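Local coordinates for protein phosphonate monoester hydrolase (Ruegeria pomeroyi, PDB 4UPK) that belongs to the sulfatase family of hydrolases within the alkaline phosphatase superfamily, at residues A[72-77]-A[386-391]. Sequence-based numbering, arbitrary orientation.
Sequences FRRHYS and EAPTES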
# COMPACT_ATOMS: atom_id res chain seq x y z
N PHE A 72 -11.69 34.75 -18.76
CA PHE A 72 -10.33 34.47 -19.23
C PHE A 72 -10.40 34.20 -20.73
O PHE A 72 -10.90 33.15 -21.16
CB PHE A 72 -9.72 33.30 -18.42
CG PHE A 72 -9.53 33.61 -16.95
CD1 PHE A 72 -10.59 33.51 -16.05
CD2 PHE A 72 -8.29 34.00 -16.46
CE1 PHE A 72 -10.41 33.79 -14.69
CE2 PHE A 72 -8.12 34.30 -15.10
CZ PHE A 72 -9.18 34.19 -14.22
N ARG A 73 -9.93 35.18 -21.52
CA ARG A 73 -9.99 35.16 -22.99
C ARG A 73 -8.91 34.37 -23.76
O ARG A 73 -9.11 34.10 -24.96
CB ARG A 73 -10.14 36.59 -23.55
CG ARG A 73 -11.43 37.26 -23.10
CD ARG A 73 -12.67 36.90 -23.94
NE ARG A 73 -13.90 37.21 -23.21
CZ ARG A 73 -14.47 38.41 -23.16
NH1 ARG A 73 -13.93 39.43 -23.81
NH2 ARG A 73 -15.57 38.60 -22.45
N ARG A 74 -7.78 34.02 -23.10
CA ARG A 74 -6.69 33.28 -23.75
C ARG A 74 -6.46 31.97 -22.99
O ARG A 74 -5.32 31.63 -22.66
CB ARG A 74 -5.42 34.16 -23.82
CG ARG A 74 -4.66 34.00 -25.13
CD ARG A 74 -3.67 35.13 -25.36
NE ARG A 74 -3.10 35.10 -26.72
CZ ARG A 74 -1.82 34.85 -27.01
NH1 ARG A 74 -0.95 34.61 -26.04
NH2 ARG A 74 -1.41 34.84 -28.27
N HIS A 75 -7.56 31.23 -22.73
CA HIS A 75 -7.57 29.98 -21.99
C HIS A 75 -7.56 28.77 -22.91
O HIS A 75 -8.44 28.63 -23.78
CB HIS A 75 -8.75 29.93 -21.01
CG HIS A 75 -8.67 28.80 -20.04
ND1 HIS A 75 -7.77 28.81 -18.99
CD2 HIS A 75 -9.38 27.65 -20.00
CE1 HIS A 75 -7.97 27.67 -18.34
NE2 HIS A 75 -8.91 26.94 -18.91
N TYR A 76 -6.57 27.88 -22.72
CA TYR A 76 -6.38 26.72 -23.57
C TYR A 76 -6.25 25.43 -22.81
O TYR A 76 -5.62 25.39 -21.76
CB TYR A 76 -5.13 26.93 -24.47
CG TYR A 76 -5.29 28.06 -25.46
CD1 TYR A 76 -5.07 29.38 -25.09
CD2 TYR A 76 -5.68 27.81 -26.78
CE1 TYR A 76 -5.32 30.44 -25.97
CE2 TYR A 76 -5.89 28.86 -27.68
CZ TYR A 76 -5.70 30.17 -27.26
OH TYR A 76 -5.89 31.23 -28.12
N SER A 77 -6.84 24.36 -23.36
CA SER A 77 -6.69 23.00 -22.83
C SER A 77 -5.20 22.61 -23.07
O SER A 77 -4.67 22.95 -24.13
CB SER A 77 -7.62 22.05 -23.58
OG SER A 77 -7.45 20.74 -23.07
N GLU A 386 -6.61 38.74 -20.47
CA GLU A 386 -6.01 38.53 -21.79
C GLU A 386 -4.72 37.70 -21.74
O GLU A 386 -4.25 37.23 -22.79
CB GLU A 386 -5.75 39.89 -22.48
CG GLU A 386 -6.98 40.76 -22.68
CD GLU A 386 -8.10 40.30 -23.61
OE1 GLU A 386 -7.90 39.33 -24.37
OE2 GLU A 386 -9.17 40.95 -23.60
N ALA A 387 -4.13 37.52 -20.54
CA ALA A 387 -2.91 36.72 -20.34
C ALA A 387 -3.15 35.25 -20.69
O ALA A 387 -4.26 34.77 -20.49
CB ALA A 387 -2.45 36.84 -18.89
N PRO A 388 -2.14 34.49 -21.20
CA PRO A 388 -2.38 33.06 -21.49
C PRO A 388 -2.59 32.25 -20.21
O PRO A 388 -1.77 32.27 -19.30
CB PRO A 388 -1.09 32.61 -22.23
CG PRO A 388 -0.37 33.85 -22.57
CD PRO A 388 -0.75 34.86 -21.52
N THR A 389 -3.72 31.57 -20.15
CA THR A 389 -4.08 30.70 -19.03
C THR A 389 -4.24 29.29 -19.56
O THR A 389 -4.50 29.11 -20.76
CB THR A 389 -5.26 31.26 -18.18
OG1 THR A 389 -6.43 31.35 -18.98
CG2 THR A 389 -4.95 32.62 -17.53
N GLU A 390 -4.01 28.30 -18.69
CA GLU A 390 -4.05 26.89 -19.05
C GLU A 390 -5.01 26.13 -18.17
O GLU A 390 -5.27 26.54 -17.04
CB GLU A 390 -2.64 26.30 -18.97
CG GLU A 390 -1.73 26.79 -20.08
CD GLU A 390 -0.31 26.31 -20.05
OE1 GLU A 390 0.05 25.65 -19.05
OE2 GLU A 390 0.45 26.59 -21.00
N SER A 391 -5.54 25.01 -18.68
CA SER A 391 -6.52 24.16 -17.99
C SER A 391 -6.01 23.62 -16.65
O SER A 391 -6.80 23.36 -15.74
CB SER A 391 -6.96 23.02 -18.91
OG SER A 391 -5.85 22.22 -19.29
O HOH W 1 -6.89 33.84 -20.50
O HOH W 2 -6.91 19.93 -20.16
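His-75 and Thr-389 sit directly opposite each other on two parallel neighbours in the mixed beta-sheet of this sulfatase-family, alkaline phosphatase-like fold, and they illustrate how a side-chain bond can reinforce a short parallel pairing. The backbone supplies three bonds: Thr-389 N to Arg-74 O (3.0 Å, nearly straight at 167°), Tyr-76 N to Thr-389 O, and Ser-391 N to Tyr-76 O, the last markedly more bent at 137°. One residue of the 388-390 strand, Thr-389, thus gives its N-H to the residue before His-75 and accepts that of the residue after it.

The histidine can be followed outward. Its CB lies 3.4 Å from Thr-389 OG1. Chi1 (-169°) sets CG anti to the backbone N. The two side chains cross at about a right angle, and ND1 meets OG1 near the ring plane in a 2.9 Å hydrogen bond whose donor may be either atom. Farther out, CE1 comes within 3.2 Å of Glu-390 O, and NE2 finishes 3.8 Å from Ser-391 CA. The His-75 side chain also touches Leu-372 of strand 372-375, which pairs antiparallel with strand 70-76.

Where both chains turn a corner, at 73-74 and 387, a water bridges the two backbones: it accepts from Arg-74 N, donates to Ala-387 O and also bonds to Thr-389 OG1, so that this hydroxyl is shared between imidazole and water. The threonine methyl serves an apolar neighbour instead, CG2 resting 3.8 Å from CD2 of the Phe-72 ring.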